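Local structure of 3'-5'-exonuclease (Saccharomyces cerevisiae, 3E2V) at residues P131-Y142 with K225-L233; L214-D223 with S238-P246. The protein probably acts as a magnesium-dependent nuclease of the TatD family, cutting double-stranded DNA internally and removing nucleotides from its 3' ends. All coordinates share one frame; numbering follows the deposited sequence.

Contact 1 (P131-Y142 with K225-L233); sequences PSFAQGKLKELY and KDTFQLQKL
On the outside of the TIM-barrel fold of this TatD-type hydrolase, the first turns of helix 132-149 pack against the loop that joins strands 221-222 and 241-242, with Gln135 and Phe228 at the centre. The case illustrates how a loop shaped by a type I turn (Asp226 to Gln229) and a short 3-10 segment can dock on a helix through one buried ring, a leucine, a single direct hydrogen bond and a water. CG of Phe228 stands beside its own backbone N (chi1 -62°), and the ring reaches into the helix surface. There CE1 lies 3.7 Å from CB of Ala134, while CD1 of Leu138 comes to 3.6 Å from CB of Phe228. CB of Pro131, just before the helix, touches the same ring. Phe180 and Val127 of helices 174-187 and 118-129 also pack on Phe228, which therefore sits among three helices.

The polar half of the contact belongs to Gln135. Its extended side chain sends NE2 to the carbonyl O of Thr227 at 3.0 Å, in both the amide plane and the carbonyl plane, with an N-H...O angle of 154°. The amide of Gln229 stacks on that of Gln135, the two planes 15° apart, so the bonded amide is flanked as well as held. One water donates to both O of Gln135 and O of Phe228, bridging the backbones. The loop is itself braced by Asp226, whose two carboxylate oxygens accept from the N atoms of Leu230 and Gln231.

Farther along, CD2 of Leu233 lies against the aliphatic chain of Lys139, whose NZ pairs with Asp143, and Tyr142 CE2 meets Leu233 CB at 3.7 Å; Leu233 O sits at the edge of the Tyr142 ring, near its plane, 3.5 Å from Tyr142 CE2.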
loop_
_atom_site.group_PDB
_atom_site.type_symbol
_atom_site.label_atom_id
_atom_site.label_comp_id
_atom_site.label_asym_id
_atom_site.label_seq_id
_atom_site.Cartn_x
_atom_site.Cartn_y
_atom_site.Cartn_z
ATOM N N PRO A 131 10.667 26.715 -9.267
ATOM C CA PRO A 131 9.880 25.824 -8.389
ATOM C C PRO A 131 8.425 26.230 -8.153
ATOM O O PRO A 131 7.719 25.561 -7.403
ATOM C CB PRO A 131 10.656 25.864 -7.072
ATOM C CG PRO A 131 11.351 27.205 -7.073
ATOM C CD PRO A 131 11.595 27.576 -8.503
ATOM N N SER A 132 7.964 27.300 -8.790
ATOM C CA SER A 132 6.617 27.796 -8.517
ATOM C C SER A 132 5.490 26.777 -8.763
ATOM O O SER A 132 4.584 26.653 -7.939
ATOM C CB SER A 132 6.350 29.088 -9.295
ATOM O OG SER A 132 4.971 29.410 -9.260
ATOM N N PHE A 133 5.543 26.064 -9.887
ATOM C CA PHE A 133 4.494 25.093 -10.198
ATOM C C PHE A 133 4.468 23.977 -9.145
ATOM O O PHE A 133 3.404 23.672 -8.598
ATOM C CB PHE A 133 4.616 24.547 -11.631
ATOM C CG PHE A 133 3.491 23.634 -12.021
ATOM C CD1 PHE A 133 2.323 24.144 -12.577
ATOM C CD2 PHE A 133 3.583 22.264 -11.791
ATOM C CE1 PHE A 133 1.268 23.299 -12.925
ATOM C CE2 PHE A 133 2.537 21.409 -12.134
ATOM C CZ PHE A 133 1.373 21.925 -12.703
ATOM N N ALA A 134 5.644 23.437 -8.826
ATOM C CA ALA A 134 5.743 22.396 -7.787
ATOM C C ALA A 134 5.291 22.888 -6.422
ATOM O O ALA A 134 4.661 22.150 -5.663
ATOM C CB ALA A 134 7.159 21.839 -7.714
ATOM N N GLN A 135 5.613 24.135 -6.095
ATOM C CA GLN A 135 5.113 24.728 -4.853
ATOM C C GLN A 135 3.583 24.678 -4.776
ATOM O O GLN A 135 3.007 24.346 -3.731
ATOM C CB GLN A 135 5.612 26.168 -4.675
ATOM C CG GLN A 135 7.078 26.291 -4.293
ATOM C CD GLN A 135 7.636 27.677 -4.580
ATOM O OE1 GLN A 135 6.951 28.529 -5.151
ATOM N NE2 GLN A 135 8.888 27.906 -4.187
ATOM N N GLY A 136 2.931 24.992 -5.898
ATOM C CA GLY A 136 1.467 24.946 -5.964
ATOM C C GLY A 136 0.896 23.543 -5.848
ATOM O O GLY A 136 -0.147 23.342 -5.221
ATOM N N LYS A 137 1.576 22.579 -6.459
ATOM C CA LYS A 137 1.108 21.198 -6.393
ATOM C C LYS A 137 1.258 20.620 -4.991
ATOM O O LYS A 137 0.401 19.868 -4.523
ATOM C CB LYS A 137 1.812 20.312 -7.426
ATOM C CG LYS A 137 1.453 20.668 -8.884
ATOM C CD LYS A 137 -0.050 20.607 -9.152
ATOM C CE LYS A 137 -0.534 19.178 -9.354
ATOM N NZ LYS A 137 -1.994 19.168 -9.707
ATOM N N LEU A 138 2.349 20.969 -4.318
ATOM C CA LEU A 138 2.521 20.530 -2.943
ATOM C C LEU A 138 1.470 21.151 -2.022
ATOM O O LEU A 138 0.921 20.478 -1.144
ATOM C CB LEU A 138 3.942 20.860 -2.467
ATOM C CG LEU A 138 5.022 19.915 -3.002
ATOM C CD1 LEU A 138 6.387 20.574 -2.859
ATOM C CD2 LEU A 138 4.992 18.558 -2.274
ATOM N N LYS A 139 1.160 22.426 -2.253
ATOM C CA LYS A 139 0.057 23.067 -1.531
ATOM C C LYS A 139 -1.281 22.350 -1.761
ATOM O O LYS A 139 -2.041 22.116 -0.826
ATOM C CB LYS A 139 -0.065 24.531 -1.969
ATOM C CG LYS A 139 -1.183 25.254 -1.271
ATOM C CD LYS A 139 -1.104 26.758 -1.521
ATOM C CE LYS A 139 -2.004 27.505 -0.551
ATOM N NZ LYS A 139 -3.420 27.120 -0.765
ATOM N N GLU A 140 -1.557 22.008 -3.015
ATOM C CA GLU A 140 -2.787 21.314 -3.373
ATOM C C GLU A 140 -2.885 19.984 -2.609
ATOM O O GLU A 140 -3.936 19.644 -2.066
ATOM C CB GLU A 140 -2.835 21.080 -4.879
ATOM C CG GLU A 140 -4.063 20.302 -5.333
ATOM C CD GLU A 140 -4.037 19.943 -6.806
ATOM O OE1 GLU A 140 -3.193 20.498 -7.549
ATOM O OE2 GLU A 140 -4.877 19.109 -7.225
ATOM N N LEU A 141 -1.768 19.262 -2.546
ATOM C CA LEU A 141 -1.727 17.987 -1.842
ATOM C C LEU A 141 -1.943 18.125 -0.332
ATOM O O LEU A 141 -2.748 17.398 0.254
ATOM C CB LEU A 141 -0.396 17.290 -2.147
ATOM C CG LEU A 141 -0.197 15.921 -1.502
ATOM C CD1 LEU A 141 -1.257 14.924 -1.964
ATOM C CD2 LEU A 141 1.190 15.419 -1.849
ATOM N N TYR A 142 -1.241 19.079 0.291
ATOM C CA TYR A 142 -1.437 19.398 1.713
ATOM C C TYR A 142 -2.886 19.760 2.003
ATOM O O TYR A 142 -3.508 19.242 2.948
ATOM C CB TYR A 142 -0.519 20.572 2.080
ATOM C CG TYR A 142 -0.551 20.998 3.533
ATOM C CD1 TYR A 142 -0.246 20.094 4.553
ATOM C CD2 TYR A 142 -0.852 22.304 3.884
ATOM C CE1 TYR A 142 -0.247 20.472 5.889
ATOM C CE2 TYR A 142 -0.854 22.698 5.224
ATOM C CZ TYR A 142 -0.545 21.774 6.216
ATOM O OH TYR A 142 -0.542 22.144 7.546
ATOM N N LYS A 225 16.412 26.261 4.232
ATOM C CA LYS A 225 16.145 26.767 2.876
ATOM C C LYS A 225 14.679 26.708 2.443
ATOM O O LYS A 225 14.189 27.628 1.792
ATOM C CB LYS A 225 17.040 26.080 1.835
ATOM C CG LYS A 225 16.856 24.575 1.733
ATOM C CD LYS A 225 17.782 23.944 0.700
ATOM C CE LYS A 225 17.469 22.463 0.547
ATOM N NZ LYS A 225 18.423 21.782 -0.376
ATOM N N ASP A 226 13.977 25.633 2.795
ATOM C CA ASP A 226 12.552 25.495 2.443
ATOM C C ASP A 226 12.265 25.899 0.986
ATOM O O ASP A 226 11.424 26.768 0.721
ATOM C CB ASP A 226 11.676 26.278 3.431
ATOM C CG ASP A 226 10.185 25.945 3.307
ATOM O OD1 ASP A 226 9.823 24.871 2.752
ATOM O OD2 ASP A 226 9.373 26.758 3.787
ATOM N N THR A 227 12.952 25.238 0.058
ATOM C CA THR A 227 12.831 25.511 -1.372
ATOM C C THR A 227 11.378 25.575 -1.836
ATOM O O THR A 227 11.004 26.438 -2.644
ATOM C CB THR A 227 13.616 24.467 -2.182
ATOM O OG1 THR A 227 15.011 24.576 -1.842
ATOM C CG2 THR A 227 13.449 24.678 -3.688
ATOM N N PHE A 228 10.547 24.676 -1.310
ATOM C CA PHE A 228 9.158 24.588 -1.769
ATOM C C PHE A 228 8.160 25.345 -0.899
ATOM O O PHE A 228 6.941 25.217 -1.055
ATOM C CB PHE A 228 8.785 23.116 -2.030
ATOM C CG PHE A 228 9.635 22.492 -3.113
ATOM C CD1 PHE A 228 9.283 22.626 -4.450
ATOM C CD2 PHE A 228 10.822 21.847 -2.804
ATOM C CE1 PHE A 228 10.102 22.081 -5.460
ATOM C CE2 PHE A 228 11.643 21.300 -3.796
ATOM C CZ PHE A 228 11.282 21.429 -5.133
ATOM N N GLN A 229 8.700 26.167 0.007
ATOM C CA GLN A 229 7.907 27.143 0.764
ATOM C C GLN A 229 6.765 26.512 1.573
ATOM O O GLN A 229 5.660 27.050 1.659
ATOM C CB GLN A 229 7.394 28.292 -0.141
ATOM C CG GLN A 229 8.500 29.135 -0.790
ATOM C CD GLN A 229 7.980 30.316 -1.622
ATOM O OE1 GLN A 229 6.792 30.408 -1.946
ATOM N NE2 GLN A 229 8.893 31.219 -1.986
ATOM N N LEU A 230 7.056 25.377 2.205
ATOM C CA LEU A 230 6.044 24.656 2.973
ATOM C C LEU A 230 5.718 25.356 4.280
ATOM O O LEU A 230 4.619 25.221 4.814
ATOM C CB LEU A 230 6.509 23.231 3.260
ATOM C CG LEU A 230 6.832 22.332 2.072
ATOM C CD1 LEU A 230 7.305 20.966 2.569
ATOM C CD2 LEU A 230 5.633 22.174 1.141
ATOM N N GLN A 231 6.683 26.102 4.802
ATOM C CA GLN A 231 6.494 26.797 6.071
ATOM C C GLN A 231 5.579 28.023 5.919
ATOM O O GLN A 231 5.284 28.708 6.902
ATOM C CB GLN A 231 7.862 27.125 6.698
ATOM C CG GLN A 231 8.601 25.845 7.127
ATOM C CD GLN A 231 10.063 26.060 7.459
ATOM O OE1 GLN A 231 10.441 27.056 8.089
ATOM N NE2 GLN A 231 10.900 25.117 7.046
ATOM N N LYS A 232 5.122 28.274 4.688
ATOM C CA LYS A 232 4.111 29.296 4.380
ATOM C C LYS A 232 2.693 28.717 4.403
ATOM O O LYS A 232 1.705 29.457 4.366
ATOM C CB LYS A 232 4.381 29.917 3.006
ATOM N N LEU A 233 2.599 27.393 4.456
ATOM C CA LEU A 233 1.313 26.708 4.480
ATOM C C LEU A 233 0.789 26.597 5.911
ATOM O O LEU A 233 -0.279 26.024 6.145
ATOM C CB LEU A 233 1.440 25.316 3.850
ATOM C CG LEU A 233 2.067 25.188 2.456
ATOM C CD1 LEU A 233 2.231 23.720 2.114
ATOM C CD2 LEU A 233 1.239 25.902 1.386
HETATM O O HOH W 1 4.087 24.990 -1.252
#

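Contact 2 (L214-D223 with S238-P246); sequences LERFVVGFTD and SSGFYKFHP
Phe221 and Tyr242 form the hydrogen-bonded pair of a two-stranded antiparallel ribbon whose first strand follows helix 207-219, a small example of a long loop held closed at its base. N of Tyr242 gives O of Phe221 a nearly straight bond of 2.8 Å, and the return bond runs from N of Phe221 to O of Tyr242. Asp223 N to Gly240 O extends the ladder at one end. At the other, Phe244 N reaches O of Phe217, tying the returning chain to the last helical turn. Gly220, with positive phi, makes the turn from helix to strand, its CA 3.8 Å from CZ of Phe241.

On the face that carries Phe221 and Tyr242 lies an aromatic cluster, which Phe217 and Phe244 extend, while Thr222 and Phe241 point to the opposite face. Phe244 offers one face to CB of Phe217, a CH-pi contact 3.5 Å from the ring centroid and 14° off the normal, while CD2 of Leu214 approaches its edge in plane. Chi1 of 73° places CG of Phe221 between its own N and carbonyl carbon, and CE2 then lies over the centre of the Phe217 ring and 3.7 Å from CB of Tyr242.

In the next shell, Leu185 and Lys186 of helix 174-187 back the cluster, and Lys186 pairs with Asp223. A water links that carboxylate to the tyrosine, lying 2.6 Å from Asp223 OD2 and 2.7 Å from Tyr242 OH.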
loop_
_atom_site.group_PDB
_atom_site.type_symbol
_atom_site.label_atom_id
_atom_site.label_comp_id
_atom_site.label_asym_id
_atom_site.label_seq_id
_atom_site.Cartn_x
_atom_site.Cartn_y
_atom_site.Cartn_z
ATOM N N LEU A 214 14.695 8.599 5.303
ATOM C CA LEU A 214 13.889 8.404 6.501
ATOM C C LEU A 214 14.649 8.634 7.801
ATOM O O LEU A 214 14.066 9.126 8.781
ATOM C CB LEU A 214 13.241 7.011 6.505
ATOM C CG LEU A 214 12.146 6.846 5.451
ATOM C CD1 LEU A 214 11.774 5.375 5.320
ATOM C CD2 LEU A 214 10.915 7.656 5.825
ATOM N N GLU A 215 15.929 8.271 7.819
ATOM C CA GLU A 215 16.729 8.441 9.037
ATOM C C GLU A 215 16.776 9.898 9.472
ATOM O O GLU A 215 16.774 10.180 10.690
ATOM C CB GLU A 215 18.139 7.889 8.850
ATOM C CG GLU A 215 18.954 7.841 10.128
ATOM C CD GLU A 215 19.775 9.108 10.353
ATOM O OE1 GLU A 215 19.767 10.012 9.486
ATOM O OE2 GLU A 215 20.442 9.193 11.412
ATOM N N ARG A 216 16.823 10.819 8.503
ATOM C CA ARG A 216 16.832 12.244 8.857
ATOM C C ARG A 216 15.556 12.668 9.583
ATOM O O ARG A 216 15.596 13.504 10.488
ATOM C CB ARG A 216 17.082 13.129 7.637
ATOM C CG ARG A 216 18.498 12.993 7.125
ATOM C CD ARG A 216 18.891 14.162 6.232
ATOM N NE ARG A 216 17.914 14.413 5.179
ATOM C CZ ARG A 216 17.921 13.827 3.981
ATOM N NH1 ARG A 216 18.873 12.957 3.642
ATOM N NH2 ARG A 216 16.977 14.117 3.111
ATOM N N PHE A 217 14.416 12.087 9.198
ATOM C CA PHE A 217 13.162 12.361 9.883
ATOM C C PHE A 217 13.033 11.593 11.211
ATOM O O PHE A 217 12.375 12.061 12.132
ATOM C CB PHE A 217 11.993 11.992 8.967
ATOM C CG PHE A 217 11.786 12.953 7.821
ATOM C CD1 PHE A 217 10.865 14.006 7.930
ATOM C CD2 PHE A 217 12.524 12.831 6.641
ATOM C CE1 PHE A 217 10.681 14.907 6.870
ATOM C CE2 PHE A 217 12.324 13.718 5.572
ATOM C CZ PHE A 217 11.416 14.761 5.693
ATOM N N VAL A 218 13.636 10.407 11.293
ATOM C CA VAL A 218 13.610 9.637 12.541
ATOM C C VAL A 218 14.390 10.369 13.643
ATOM O O VAL A 218 13.905 10.484 14.784
ATOM C CB VAL A 218 14.163 8.190 12.324
ATOM C CG1 VAL A 218 14.460 7.504 13.671
ATOM C CG2 VAL A 218 13.168 7.361 11.500
ATOM N N VAL A 219 15.568 10.893 13.288
ATOM C CA VAL A 219 16.425 11.627 14.243
ATOM C C VAL A 219 16.010 13.080 14.376
ATOM O O VAL A 219 16.070 13.638 15.474
ATOM C CB VAL A 219 17.907 11.536 13.852
ATOM C CG1 VAL A 219 18.772 12.385 14.810
ATOM C CG2 VAL A 219 18.331 10.069 13.874
ATOM N N GLY A 220 15.558 13.671 13.271
ATOM C CA GLY A 220 15.190 15.091 13.211
ATOM C C GLY A 220 16.198 15.910 12.418
ATOM O O GLY A 220 17.402 15.656 12.477
ATOM N N PHE A 221 15.700 16.862 11.635
ATOM C CA PHE A 221 16.585 17.804 10.928
ATOM C C PHE A 221 15.867 19.118 10.710
ATOM O O PHE A 221 14.643 19.182 10.750
ATOM C CB PHE A 221 17.059 17.239 9.584
ATOM C CG PHE A 221 15.989 17.225 8.530
ATOM C CD1 PHE A 221 15.935 18.202 7.543
ATOM C CD2 PHE A 221 15.015 16.233 8.552
ATOM C CE1 PHE A 221 14.919 18.172 6.576
ATOM C CE2 PHE A 221 14.007 16.200 7.610
ATOM C CZ PHE A 221 13.961 17.156 6.615
ATOM N N THR A 222 16.652 20.162 10.449
ATOM C CA THR A 222 16.125 21.500 10.252
ATOM C C THR A 222 16.273 21.912 8.793
ATOM O O THR A 222 17.354 21.796 8.217
ATOM C CB THR A 222 16.838 22.504 11.193
ATOM O OG1 THR A 222 16.633 22.084 12.544
ATOM C CG2 THR A 222 16.264 23.914 11.029
ATOM N N ASP A 223 15.161 22.360 8.207
ATOM C CA ASP A 223 15.126 22.782 6.809
ATOM C C ASP A 223 15.099 24.307 6.763
ATOM O O ASP A 223 14.030 24.913 6.741
ATOM C CB ASP A 223 13.885 22.204 6.123
ATOM C CG ASP A 223 13.769 22.621 4.662
ATOM O OD1 ASP A 223 14.752 23.088 4.059
ATOM O OD2 ASP A 223 12.661 22.484 4.112
ATOM N N SER A 238 7.725 27.600 13.374
ATOM C CA SER A 238 8.534 28.439 12.501
ATOM C C SER A 238 9.953 27.910 12.412
ATOM O O SER A 238 10.747 28.405 11.615
ATOM C CB SER A 238 8.562 29.896 13.004
ATOM N N SER A 239 10.263 26.892 13.223
ATOM C CA SER A 239 11.643 26.442 13.427
ATOM C C SER A 239 12.245 25.760 12.212
ATOM O O SER A 239 13.462 25.797 12.022
ATOM C CB SER A 239 11.742 25.501 14.636
ATOM O OG SER A 239 11.132 24.246 14.356
ATOM N N GLY A 240 11.403 25.125 11.400
ATOM C CA GLY A 240 11.891 24.322 10.282
ATOM C C GLY A 240 12.364 22.929 10.679
ATOM O O GLY A 240 12.968 22.222 9.863
ATOM N N PHE A 241 12.140 22.570 11.947
ATOM C CA PHE A 241 12.572 21.276 12.481
ATOM C C PHE A 241 11.528 20.196 12.197
ATOM O O PHE A 241 10.385 20.264 12.670
ATOM C CB PHE A 241 12.845 21.377 13.987
ATOM C CG PHE A 241 13.380 20.110 14.605
ATOM C CD1 PHE A 241 14.647 19.654 14.307
ATOM C CD2 PHE A 241 12.616 19.407 15.519
ATOM C CE1 PHE A 241 15.158 18.492 14.894
ATOM C CE2 PHE A 241 13.110 18.241 16.108
ATOM C CZ PHE A 241 14.385 17.786 15.793
ATOM N N TYR A 242 11.957 19.209 11.417
ATOM C CA TYR A 242 11.137 18.055 11.035
ATOM C C TYR A 242 11.606 16.811 11.784
ATOM O O TYR A 242 12.765 16.418 11.657
ATOM C CB TYR A 242 11.260 17.797 9.541
ATOM C CG TYR A 242 10.562 18.843 8.700
ATOM C CD1 TYR A 242 9.198 18.748 8.450
ATOM C CD2 TYR A 242 11.261 19.932 8.183
ATOM C CE1 TYR A 242 8.536 19.698 7.695
ATOM C CE2 TYR A 242 10.611 20.892 7.424
ATOM C CZ TYR A 242 9.248 20.763 7.182
ATOM O OH TYR A 242 8.588 21.701 6.426
ATOM N N LYS A 243 10.698 16.179 12.528
ATOM C CA LYS A 243 10.998 14.901 13.176
ATOM C C LYS A 243 9.722 14.091 13.316
ATOM O O LYS A 243 8.710 14.623 13.762
ATOM C CB LYS A 243 11.644 15.106 14.574
ATOM C CG LYS A 243 12.121 13.812 15.206
ATOM C CD LYS A 243 12.698 14.032 16.601
ATOM C CE LYS A 243 13.263 12.709 17.120
ATOM N NZ LYS A 243 13.709 12.816 18.554
ATOM N N PHE A 244 9.766 12.808 12.965
ATOM C CA PHE A 244 8.593 11.972 13.175
ATOM C C PHE A 244 8.206 11.912 14.654
ATOM O O PHE A 244 9.057 11.792 15.546
ATOM C CB PHE A 244 8.833 10.541 12.717
ATOM C CG PHE A 244 9.023 10.359 11.233
ATOM C CD1 PHE A 244 8.385 11.164 10.279
ATOM C CD2 PHE A 244 9.788 9.294 10.793
ATOM C CE1 PHE A 244 8.572 10.929 8.892
ATOM C CE2 PHE A 244 9.968 9.051 9.419
ATOM C CZ PHE A 244 9.347 9.865 8.470
ATOM N N HIS A 245 6.901 11.964 14.903
ATOM C CA HIS A 245 6.385 11.685 16.230
ATOM C C HIS A 245 6.893 10.326 16.725
ATOM O O HIS A 245 6.990 9.390 15.930
ATOM C CB HIS A 245 4.858 11.664 16.168
ATOM C CG HIS A 245 4.202 11.662 17.512
ATOM N ND1 HIS A 245 4.033 10.516 18.255
ATOM C CD2 HIS A 245 3.665 12.668 18.247
ATOM C CE1 HIS A 245 3.435 10.813 19.396
ATOM N NE2 HIS A 245 3.200 12.111 19.415
ATOM N N PRO A 246 7.229 10.193 18.025
ATOM C CA PRO A 246 7.805 8.927 18.467
ATOM C C PRO A 246 6.855 7.735 18.332
ATOM O O PRO A 246 7.325 6.598 18.341
ATOM C CB PRO A 246 8.158 9.191 19.945
ATOM C CG PRO A 246 7.271 10.296 20.350
ATOM C CD PRO A 246 7.144 11.169 19.134
HETATM O O HOH W 2 11.266 10.080 15.476
HETATM O O HOH W 3 10.262 23.164 4.928
#

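How the contacts relate
Contacts 1 and 2 fix different parts of one excursion from the barrel: 214-223 and 238-246 secure its base, while 225-233 carries the intervening loop to helix 132-149. Both are partly buried, with an interior side against helix 174-187 and solvent-facing residues such as Leu233 in contact 1 and Lys243 in contact 2, and both lie far from the centre of the chain. Contact 2 relies on paired backbones and several aromatic rings, whereas contact 1 combines one phenylalanine and aliphatic packing, notably by Leu233, with a side-chain amide and a water. They meet at Asp223, whose OD1 accepts from Asp226 N and whose O is probably hydrogen-bonded to Gln231 NE2, and at Leu230, which packs against Tyr242.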